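Local atomic coordinates of ferrous iron transport protein B (Escherichia coli, PDB entry 3I8S), a protein that takes up ferrous iron across the inner membrane in a GTP-driven process, its cytosolic domain being the G protein part that binds the nucleotide. Residues N32-R40 with L72-Y80; L57-T65 with R100-L111. All coordinates share one frame; numbering follows the deposited sequence. Where two conformers were deposited one is given.

Contact 1 of 2, residues N32-R40 with L72-Y80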
loop_
_atom_site.group_PDB
_atom_site.type_symbol
_atom_site.label_atom_id
_atom_site.label_comp_id
_atom_site.label_asym_id
_atom_site.label_seq_id
_atom_site.Cartn_x
_atom_site.Cartn_y
_atom_site.Cartn_z
ATOM N N ASN A 32 -0.747 19.226 12.144
ATOM C CA ASN A 32 -1.138 19.209 10.743
ATOM C C ASN A 32 0.037 18.762 9.901
ATOM O O ASN A 32 1.187 18.956 10.295
ATOM C CB ASN A 32 -1.601 20.581 10.291
ATOM C CG ASN A 32 -2.945 20.971 10.892
ATOM O OD1 ASN A 32 -3.349 20.440 11.923
ATOM N ND2 ASN A 32 -3.634 21.893 10.255
ATOM N N TRP A 33 -0.266 18.146 8.765
ATOM C CA TRP A 33 0.755 17.765 7.797
ATOM C C TRP A 33 1.372 19.070 7.302
ATOM O O TRP A 33 0.664 20.047 7.125
ATOM C CB TRP A 33 0.161 16.945 6.639
ATOM C CG TRP A 33 -0.157 15.584 7.047
ATOM C CD1 TRP A 33 -1.344 15.135 7.535
ATOM C CD2 TRP A 33 0.736 14.489 7.098
ATOM N NE1 TRP A 33 -1.244 13.814 7.892
ATOM C CE2 TRP A 33 0.022 13.383 7.607
ATOM C CE3 TRP A 33 2.081 14.320 6.752
ATOM C CZ2 TRP A 33 0.598 12.144 7.792
ATOM C CZ3 TRP A 33 2.640 13.065 6.897
ATOM C CH2 TRP A 33 1.901 11.996 7.423
ATOM N N ALA A 34 2.692 19.098 7.122
ATOM C CA ALA A 34 3.395 20.342 6.757
ATOM C C ALA A 34 2.787 20.985 5.520
ATOM O O ALA A 34 2.631 20.321 4.503
ATOM C CB ALA A 34 4.887 20.078 6.518
ATOM N N GLY A 35 2.426 22.256 5.660
ATOM C CA GLY A 35 1.983 23.098 4.556
ATOM C C GLY A 35 0.517 22.992 4.182
ATOM O O GLY A 35 0.074 23.669 3.245
ATOM N N VAL A 36 -0.240 22.158 4.895
ATOM C CA VAL A 36 -1.664 21.996 4.637
ATOM C C VAL A 36 -2.439 21.921 5.953
ATOM O O VAL A 36 -1.850 21.825 7.029
ATOM C CB VAL A 36 -1.937 20.743 3.781
ATOM C CG1 VAL A 36 -1.214 20.845 2.443
ATOM C CG2 VAL A 36 -1.529 19.438 4.537
ATOM N N THR A 37 -3.761 21.951 5.862
ATOM C CA THR A 37 -4.591 21.987 7.054
ATOM C C THR A 37 -5.011 20.569 7.530
ATOM O O THR A 37 -5.649 20.429 8.589
ATOM C CB THR A 37 -5.795 22.972 6.835
ATOM O OG1 THR A 37 -6.553 22.568 5.679
ATOM C CG2 THR A 37 -5.269 24.372 6.622
ATOM N N VAL A 38 -4.589 19.532 6.810
ATOM C CA VAL A 38 -5.032 18.173 7.069
ATOM C C VAL A 38 -4.328 17.731 8.362
ATOM O O VAL A 38 -3.131 17.969 8.525
ATOM C CB VAL A 38 -4.689 17.193 5.900
ATOM C CG1 VAL A 38 -5.035 15.737 6.268
ATOM C CG2 VAL A 38 -5.369 17.637 4.581
ATOM N N GLU A 39 -5.092 17.143 9.275
ATOM C CA GLU A 39 -4.560 16.647 10.560
ATOM C C GLU A 39 -3.565 15.506 10.389
ATOM O O GLU A 39 -3.772 14.577 9.582
ATOM C CB GLU A 39 -5.713 16.189 11.451
ATOM C CG GLU A 39 -5.331 15.387 12.684
ATOM C CD GLU A 39 -6.459 14.483 13.149
ATOM O OE1 GLU A 39 -7.161 14.909 14.090
ATOM O OE2 GLU A 39 -6.669 13.383 12.545
ATOM N N ARG A 40 -2.486 15.568 11.187
ATOM C CA ARG A 40 -1.477 14.528 11.264
ATOM C C ARG A 40 -1.486 14.000 12.694
ATOM O O ARG A 40 -1.282 14.790 13.623
ATOM C CB ARG A 40 -0.102 15.076 10.889
ATOM C CG ARG A 40 1.021 14.113 11.181
ATOM C CD ARG A 40 2.389 14.520 10.601
ATOM N NE ARG A 40 3.416 13.520 10.998
ATOM C CZ ARG A 40 4.553 13.274 10.344
ATOM N NH1 ARG A 40 4.898 13.970 9.262
ATOM N NH2 ARG A 40 5.378 12.353 10.790
ATOM N N LEU A 72 -6.207 15.643 -1.436
ATOM C CA LEU A 72 -5.003 15.844 -0.656
ATOM C C LEU A 72 -4.652 14.588 0.050
ATOM O O LEU A 72 -3.490 14.181 0.032
ATOM C CB LEU A 72 -5.207 16.937 0.396
ATOM C CG LEU A 72 -4.666 18.303 0.069
ATOM C CD1 LEU A 72 -5.219 19.301 1.079
ATOM C CD2 LEU A 72 -3.150 18.228 0.127
ATOM N N ASP A 73 -5.665 13.949 0.656
ATOM C CA ASP A 73 -5.451 12.762 1.507
ATOM C C ASP A 73 -4.559 11.730 0.808
ATOM O O ASP A 73 -3.636 11.198 1.400
ATOM C CB ASP A 73 -6.797 12.129 1.941
ATOM C CG ASP A 73 -7.498 12.891 3.084
ATOM O OD1 ASP A 73 -7.083 14.006 3.498
ATOM O OD2 ASP A 73 -8.532 12.379 3.592
ATOM N N GLU A 74 -4.839 11.446 -0.455
ATOM C CA GLU A 74 -4.042 10.546 -1.290
ATOM C C GLU A 74 -2.589 10.986 -1.591
ATOM O O GLU A 74 -1.636 10.164 -1.597
ATOM C CB GLU A 74 -4.816 10.328 -2.591
ATOM C CG GLU A 74 -4.176 9.493 -3.666
ATOM C CD GLU A 74 -3.001 10.155 -4.339
ATOM O OE1 GLU A 74 -3.192 11.233 -4.936
ATOM O OE2 GLU A 74 -1.880 9.578 -4.301
ATOM N N GLN A 75 -2.406 12.262 -1.880
ATOM C CA GLN A 75 -1.036 12.763 -2.118
ATOM C C GLN A 75 -0.202 12.759 -0.846
ATOM O O GLN A 75 0.992 12.452 -0.862
ATOM C CB GLN A 75 -1.093 14.138 -2.728
ATOM C CG GLN A 75 -1.732 14.047 -4.089
ATOM C CD GLN A 75 -1.811 15.309 -4.824
ATOM O OE1 GLN A 75 -1.753 16.416 -4.266
ATOM N NE2 GLN A 75 -1.980 15.172 -6.143
ATOM N N ILE A 76 -0.860 13.069 0.266
ATOM C CA ILE A 76 -0.184 13.030 1.574
ATOM C C ILE A 76 0.336 11.631 1.910
ATOM O O ILE A 76 1.494 11.437 2.336
ATOM C CB ILE A 76 -1.122 13.572 2.693
ATOM C CG1 ILE A 76 -1.317 15.061 2.520
ATOM C CG2 ILE A 76 -0.577 13.208 4.083
ATOM C CD1 ILE A 76 -2.556 15.683 3.247
ATOM N N ALA A 77 -0.535 10.646 1.698
ATOM C CA ALA A 77 -0.202 9.270 1.907
ATOM C C ALA A 77 0.966 8.882 1.017
ATOM O O ALA A 77 1.962 8.357 1.510
ATOM C CB ALA A 77 -1.429 8.384 1.616
ATOM N N CYS A 78 0.857 9.127 -0.276
ATOM C CA CYS A 78 1.913 8.828 -1.214
ATOM C C CYS A 78 3.269 9.512 -0.871
ATOM O O CYS A 78 4.326 8.915 -0.904
ATOM C CB CYS A 78 1.454 9.274 -2.596
ATOM S SG CYS A 78 2.548 8.796 -3.886
ATOM N N HIS A 79 3.206 10.783 -0.529
ATOM C CA HIS A 79 4.402 11.529 -0.249
ATOM C C HIS A 79 5.101 10.929 0.989
ATOM O O HIS A 79 6.303 10.743 0.999
ATOM C CB HIS A 79 4.017 12.979 -0.007
ATOM C CG HIS A 79 5.143 13.827 0.471
ATOM N ND1 HIS A 79 5.413 14.012 1.806
ATOM C CD2 HIS A 79 6.111 14.476 -0.200
ATOM C CE1 HIS A 79 6.464 14.790 1.935
ATOM N NE2 HIS A 79 6.906 15.091 0.733
ATOM N N TYR A 80 4.346 10.605 2.022
ATOM C CA TYR A 80 4.961 9.972 3.206
ATOM C C TYR A 80 5.612 8.639 2.868
ATOM O O TYR A 80 6.750 8.350 3.218
ATOM C CB TYR A 80 3.919 9.729 4.276
ATOM C CG TYR A 80 4.533 9.205 5.548
ATOM C CD1 TYR A 80 5.156 10.074 6.440
ATOM C CD2 TYR A 80 4.512 7.849 5.829
ATOM C CE1 TYR A 80 5.756 9.575 7.612
ATOM C CE2 TYR A 80 5.088 7.336 6.983
ATOM C CZ TYR A 80 5.676 8.218 7.885
ATOM O OH TYR A 80 6.315 7.691 9.015
#

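Contact 2 of 2, residues L57-T65 with R100-L111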
loop_
_atom_site.group_PDB
_atom_site.type_symbol
_atom_site.label_atom_id
_atom_site.label_comp_id
_atom_site.label_asym_id
_atom_site.label_seq_id
_atom_site.Cartn_x
_atom_site.Cartn_y
_atom_site.Cartn_z
ATOM N N LEU A 57 -1.869 7.571 8.585
ATOM C CA LEU A 57 -1.951 8.281 7.296
ATOM C C LEU A 57 -3.429 8.495 6.881
ATOM O O LEU A 57 -4.294 7.691 7.229
ATOM C CB LEU A 57 -1.184 7.509 6.241
ATOM C CG LEU A 57 0.279 7.194 6.510
ATOM C CD1 LEU A 57 0.884 6.493 5.323
ATOM C CD2 LEU A 57 1.022 8.492 6.896
ATOM N N PRO A 58 -3.721 9.586 6.144
ATOM C CA PRO A 58 -5.122 9.817 5.768
ATOM C C PRO A 58 -5.642 8.648 4.950
ATOM O O PRO A 58 -4.878 8.014 4.241
ATOM C CB PRO A 58 -5.068 11.096 4.933
ATOM C CG PRO A 58 -3.822 11.748 5.313
ATOM C CD PRO A 58 -2.847 10.648 5.631
ATOM N N GLY A 59 -6.911 8.318 5.119
ATOM C CA GLY A 59 -7.514 7.206 4.384
ATOM C C GLY A 59 -7.477 7.491 2.904
ATOM O O GLY A 59 -7.699 8.619 2.480
ATOM N N THR A 60 -7.217 6.446 2.109
ATOM C CA THR A 60 -7.097 6.578 0.679
ATOM C C THR A 60 -7.375 5.236 -0.047
ATOM O O THR A 60 -7.098 4.183 0.503
ATOM C CB THR A 60 -5.693 7.148 0.253
ATOM O OG1 THR A 60 -5.744 7.531 -1.120
ATOM C CG2 THR A 60 -4.534 6.150 0.479
ATOM N N TYR A 61 -7.928 5.346 -1.259
ATOM C CA TYR A 61 -8.189 4.195 -2.121
ATOM C C TYR A 61 -6.904 3.769 -2.866
ATOM O O TYR A 61 -6.730 2.605 -3.193
ATOM C CB TYR A 61 -9.314 4.514 -3.124
ATOM C CG TYR A 61 -9.455 3.439 -4.164
ATOM C CD1 TYR A 61 -9.972 2.189 -3.843
ATOM C CD2 TYR A 61 -9.074 3.676 -5.495
ATOM C CE1 TYR A 61 -10.070 1.181 -4.811
ATOM C CE2 TYR A 61 -9.150 2.679 -6.441
ATOM C CZ TYR A 61 -9.681 1.463 -6.119
ATOM O OH TYR A 61 -9.737 0.499 -7.104
ATOM N N SER A 62 -6.007 4.734 -3.109
ATOM C CA SER A 62 -4.807 4.505 -3.882
ATOM C C SER A 62 -3.736 5.552 -3.564
ATOM O O SER A 62 -3.981 6.466 -2.789
ATOM C CB SER A 62 -5.108 4.524 -5.387
ATOM O OG SER A 62 -5.172 5.837 -5.902
ATOM N N LEU A 63 -2.586 5.396 -4.202
ATOM C CA LEU A 63 -1.498 6.354 -4.119
ATOM C C LEU A 63 -1.403 7.165 -5.416
ATOM O O LEU A 63 -0.443 7.932 -5.612
ATOM C CB LEU A 63 -0.183 5.612 -3.858
ATOM C CG LEU A 63 -0.100 4.862 -2.519
ATOM C CD1 LEU A 63 1.273 4.275 -2.279
ATOM C CD2 LEU A 63 -0.529 5.671 -1.336
ATOM N N THR A 64 -2.417 7.057 -6.271
ATOM C CA THR A 64 -2.383 7.616 -7.607
ATOM C C THR A 64 -3.059 8.972 -7.689
ATOM O O THR A 64 -4.142 9.159 -7.124
ATOM C CB THR A 64 -3.073 6.648 -8.600
ATOM O OG1 THR A 64 -2.325 5.429 -8.636
ATOM C CG2 THR A 64 -3.163 7.283 -9.970
ATOM N N THR A 65 -2.394 9.895 -8.398
ATOM C CA THR A 65 -2.817 11.280 -8.614
ATOM C C THR A 65 -3.020 11.569 -10.103
ATOM O O THR A 65 -4.048 11.212 -10.681
ATOM C CB THR A 65 -1.731 12.285 -8.199
ATOM O OG1 THR A 65 -1.517 12.221 -6.792
ATOM C CG2 THR A 65 -2.135 13.696 -8.653
ATOM N N ARG A 100 -11.851 -4.299 -3.495
ATOM C CA ARG A 100 -11.682 -2.844 -3.483
ATOM C C ARG A 100 -10.450 -2.438 -2.686
ATOM O O ARG A 100 -9.601 -1.616 -3.132
ATOM C CB ARG A 100 -12.914 -2.157 -2.858
ATOM C CG ARG A 100 -12.765 -0.617 -2.742
ATOM C CD ARG A 100 -14.069 0.067 -2.492
ATOM N NE ARG A 100 -14.020 1.502 -2.795
ATOM C CZ ARG A 100 -15.013 2.193 -3.374
ATOM N NH1 ARG A 100 -16.137 1.602 -3.777
ATOM N NH2 ARG A 100 -14.877 3.503 -3.579
ATOM N N ASN A 101 -10.347 -2.986 -1.484
ATOM C CA ASN A 101 -9.260 -2.596 -0.588
ATOM C C ASN A 101 -7.877 -3.011 -1.083
ATOM O O ASN A 101 -6.865 -2.359 -0.750
ATOM C CB ASN A 101 -9.456 -3.159 0.830
ATOM C CG ASN A 101 -10.441 -2.342 1.668
ATOM O OD1 ASN A 101 -10.107 -1.925 2.777
ATOM N ND2 ASN A 101 -11.662 -2.100 1.140
ATOM N N LEU A 102 -7.815 -4.092 -1.870
ATOM C CA LEU A 102 -6.535 -4.593 -2.313
ATOM C C LEU A 102 -5.844 -3.690 -3.375
ATOM O O LEU A 102 -4.672 -3.901 -3.697
ATOM C CB LEU A 102 -6.654 -6.040 -2.827
ATOM C CG LEU A 102 -6.705 -7.125 -1.729
ATOM C CD1 LEU A 102 -6.911 -8.529 -2.418
ATOM C CD2 LEU A 102 -5.462 -7.092 -0.849
ATOM N N TYR A 103 -6.568 -2.745 -3.965
ATOM C CA TYR A 103 -5.907 -1.872 -4.964
ATOM C C TYR A 103 -4.748 -1.128 -4.287
ATOM O O TYR A 103 -3.608 -1.103 -4.771
ATOM C CB TYR A 103 -6.892 -0.941 -5.617
ATOM C CG TYR A 103 -6.307 -0.253 -6.823
ATOM C CD1 TYR A 103 -6.290 -0.892 -8.048
ATOM C CD2 TYR A 103 -5.718 1.016 -6.723
ATOM C CE1 TYR A 103 -5.733 -0.296 -9.154
ATOM C CE2 TYR A 103 -5.166 1.637 -7.832
ATOM C CZ TYR A 103 -5.165 0.950 -9.048
ATOM O OH TYR A 103 -4.633 1.532 -10.161
ATOM N N LEU A 104 -5.039 -0.520 -3.146
ATOM C CA LEU A 104 -4.014 0.145 -2.346
ATOM C C LEU A 104 -2.882 -0.806 -1.930
ATOM O O LEU A 104 -1.726 -0.527 -2.107
ATOM C CB LEU A 104 -4.642 0.744 -1.089
ATOM C CG LEU A 104 -3.687 1.503 -0.154
ATOM C CD1 LEU A 104 -2.928 2.663 -0.828
ATOM C CD2 LEU A 104 -4.530 2.051 1.072
ATOM N N THR A 105 -3.239 -1.950 -1.379
ATOM C CA THR A 105 -2.272 -2.945 -0.998
ATOM C C THR A 105 -1.264 -3.267 -2.120
ATOM O O THR A 105 -0.039 -3.285 -1.890
ATOM C CB THR A 105 -2.978 -4.240 -0.550
ATOM O OG1 THR A 105 -4.113 -3.948 0.296
ATOM C CG2 THR A 105 -1.964 -5.120 0.170
ATOM N N LEU A 106 -1.772 -3.524 -3.306
ATOM C CA LEU A 106 -0.904 -3.845 -4.442
ATOM C C LEU A 106 0.036 -2.703 -4.747
ATOM O O LEU A 106 1.164 -2.935 -5.096
ATOM C CB LEU A 106 -1.656 -4.286 -5.670
ATOM C CG LEU A 106 -1.740 -5.825 -5.804
ATOM C CD1 LEU A 106 -2.287 -6.480 -4.576
ATOM C CD2 LEU A 106 -2.546 -6.223 -7.089
ATOM N N GLN A 107 -0.429 -1.453 -4.630
ATOM C CA GLN A 107 0.457 -0.311 -4.856
ATOM C C GLN A 107 1.605 -0.303 -3.860
ATOM O O GLN A 107 2.746 -0.061 -4.244
ATOM C CB GLN A 107 -0.306 1.022 -4.800
ATOM C CG GLN A 107 -1.390 1.157 -5.865
ATOM C CD GLN A 107 -1.292 2.460 -6.687
ATOM O OE1 GLN A 107 -1.791 3.522 -6.278
ATOM N NE2 GLN A 107 -0.643 2.374 -7.846
ATOM N N LEU A 108 1.310 -0.550 -2.589
ATOM C CA LEU A 108 2.326 -0.588 -1.526
ATOM C C LEU A 108 3.338 -1.681 -1.802
ATOM O O LEU A 108 4.530 -1.449 -1.701
ATOM C CB LEU A 108 1.732 -0.838 -0.146
ATOM C CG LEU A 108 0.687 0.159 0.287
ATOM C CD1 LEU A 108 0.130 -0.347 1.564
ATOM C CD2 LEU A 108 1.347 1.521 0.405
ATOM N N LEU A 109 2.851 -2.848 -2.203
ATOM C CA LEU A 109 3.724 -4.002 -2.462
ATOM C C LEU A 109 4.625 -3.761 -3.687
ATOM O O LEU A 109 5.794 -4.156 -3.704
ATOM C CB LEU A 109 2.830 -5.251 -2.648
ATOM C CG LEU A 109 2.094 -5.696 -1.378
ATOM C CD1 LEU A 109 1.091 -6.829 -1.691
ATOM C CD2 LEU A 109 3.083 -6.097 -0.318
ATOM N N GLU A 110 4.082 -3.112 -4.702
ATOM C CA GLU A 110 4.859 -2.763 -5.888
ATOM C C GLU A 110 5.988 -1.757 -5.602
ATOM O O GLU A 110 7.033 -1.783 -6.270
ATOM C CB GLU A 110 3.971 -2.225 -6.989
ATOM C CG GLU A 110 3.106 -3.236 -7.627
ATOM C CD GLU A 110 2.610 -2.766 -8.964
ATOM O OE1 GLU A 110 1.870 -1.745 -9.032
ATOM O OE2 GLU A 110 2.998 -3.389 -9.947
ATOM N N LEU A 111 5.780 -0.889 -4.610
ATOM C CA LEU A 111 6.838 0.031 -4.150
ATOM C C LEU A 111 7.901 -0.706 -3.353
ATOM O O LEU A 111 9.045 -0.225 -3.171
ATOM C CB LEU A 111 6.223 1.158 -3.292
ATOM C CG LEU A 111 5.587 2.243 -4.141
ATOM C CD1 LEU A 111 4.668 3.113 -3.262
ATOM C CD2 LEU A 111 6.704 3.047 -4.812
HETATM O O HOH W 1 -7.691 0.347 -2.323
HETATM O O HOH W 2 -3.689 3.849 -10.311
#

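Contact 1 of 2, residues N32-R40 with L72-Y80
Trp-33 lays the face of its indole over a methyl of Ile-76, the closest meeting of segment 32-40 with helix 72-83. CG2 of Ile-76 sits 3.6 Å from the centroid of the five-membered ring of Trp-33, only 14° off the ring normal, a clear CH-pi contact. The opposite indole face is covered from within its own segment by CD of Arg-40, so the ring is sandwiched between a methyl and a methylene. At the indole edge, Tyr-80 brings CD1 to 3.9 Å from CH2 of Trp-33; the two ring planes stand 77° apart and the aromatic pair is oblique. The guanidinium of Arg-40 passes near the Tyr-80 ring, but its charge is paired with Glu-42.

Residues 35-39 are predicted to contribute to the GTP site, and as the loop before strand 39-46 this segment probably corresponds to the first switch region of G proteins, here packed on helix 72-83. A type II turn from Trp-33 to Val-36, with Gly-35 at positive phi, reverses the chain, and Trp-33 N donates to Val-38 O at 2.9 Å.

Aliphatic contacts make up most of the other end. Ile-76 splits its work: with CG1 anti to the carbonyl carbon (chi1 -70°), the longer branch leaves the indole to CG2 and carries CD1 to 3.7 Å from CG2 of Val-38, the side chains meeting tip to tip. Val-36 approaches the same CD1 with its CG2, more loosely. Leu-72 runs past both valines in the opposite direction, its CD1 3.9 Å from CG2 of Val-38 and its CD2 4.0 Å from CG1 of Val-36. A carboxylate brushes the edge of this patch, where OD1 of Asp-73 lies 3.9 Å from CG1 of Val-38.

Contact 2 of 2, residues L57-T65 with R100-L111
Tyr-61 lies along the start of helix 98-111, over Arg-100 and Tyr-103. Its CB points away from the helix, and CG anti to the backbone N (chi1 171°) swings the ring back to it. CE1 comes to 3.3 Å from Arg-100 O and also touches CG of Arg-100; CE2 lies near CD2 of Tyr-103, and CZ meets CB of Tyr-103 at 3.7 Å. The two tyrosine rings are almost parallel, 6° apart, but so far slid that they barely overlap. The tip, OH, passes 3.5 Å from Tyr-103 CB and ends in a hydrogen bond to Tyr-249 of helix 240-259. An alanine here is likely to uncover CB of Tyr-103 and leave the hydroxyl of Tyr-249 without this mate.

The segment begins in the predicted Asp-x-Pro-Gly nucleotide-binding motif, consistent with switch II of G proteins, and Leu-104 beneath it touches Gly-10 of the P-loop. The helix is kinked here: Leu-104 N, lacking a bond to the preceding turn, donates to a water that lies 2.6 Å from Tyr-61 O.

Farther along, Gln-107 OE1 accepts Leu-63 N at 2.9 Å, in the plane of its carbonyl, while its NE2 bonds Gln-207. Ser-62 OG accepts Thr-64 N, an ST turn. Leu-63 spreads its methyls over the helix, CD2 at 3.9 Å from Leu-104 CD1 and CD1 touching both CD2 of Leu-108 and CD1 of Leu-111.

In the fold
From the N terminus, strand 4-10 and the P-loop lead into helix 16-24, then strand 28-32 and the segment 32-40. Contact 1 closes the loop formed by strands 39-46 and 51-56 together with the segment after them, bringing 32-40 against helix 72-83. Contact 2 starts inside that loop, at 57-65, and ends beyond it at helix 98-111, spanning helix 72-83 and strand 88-94; the two contacts therefore cross rather than nest. They also touch: Thr-65 OG1 lies 2.7 Å from Glu-74 OE1, a probable hydrogen bond. Together they link both switch-like segments to two helices of the G domain, and Tyr-61 and Gln-107 extend the connection to the helical domain.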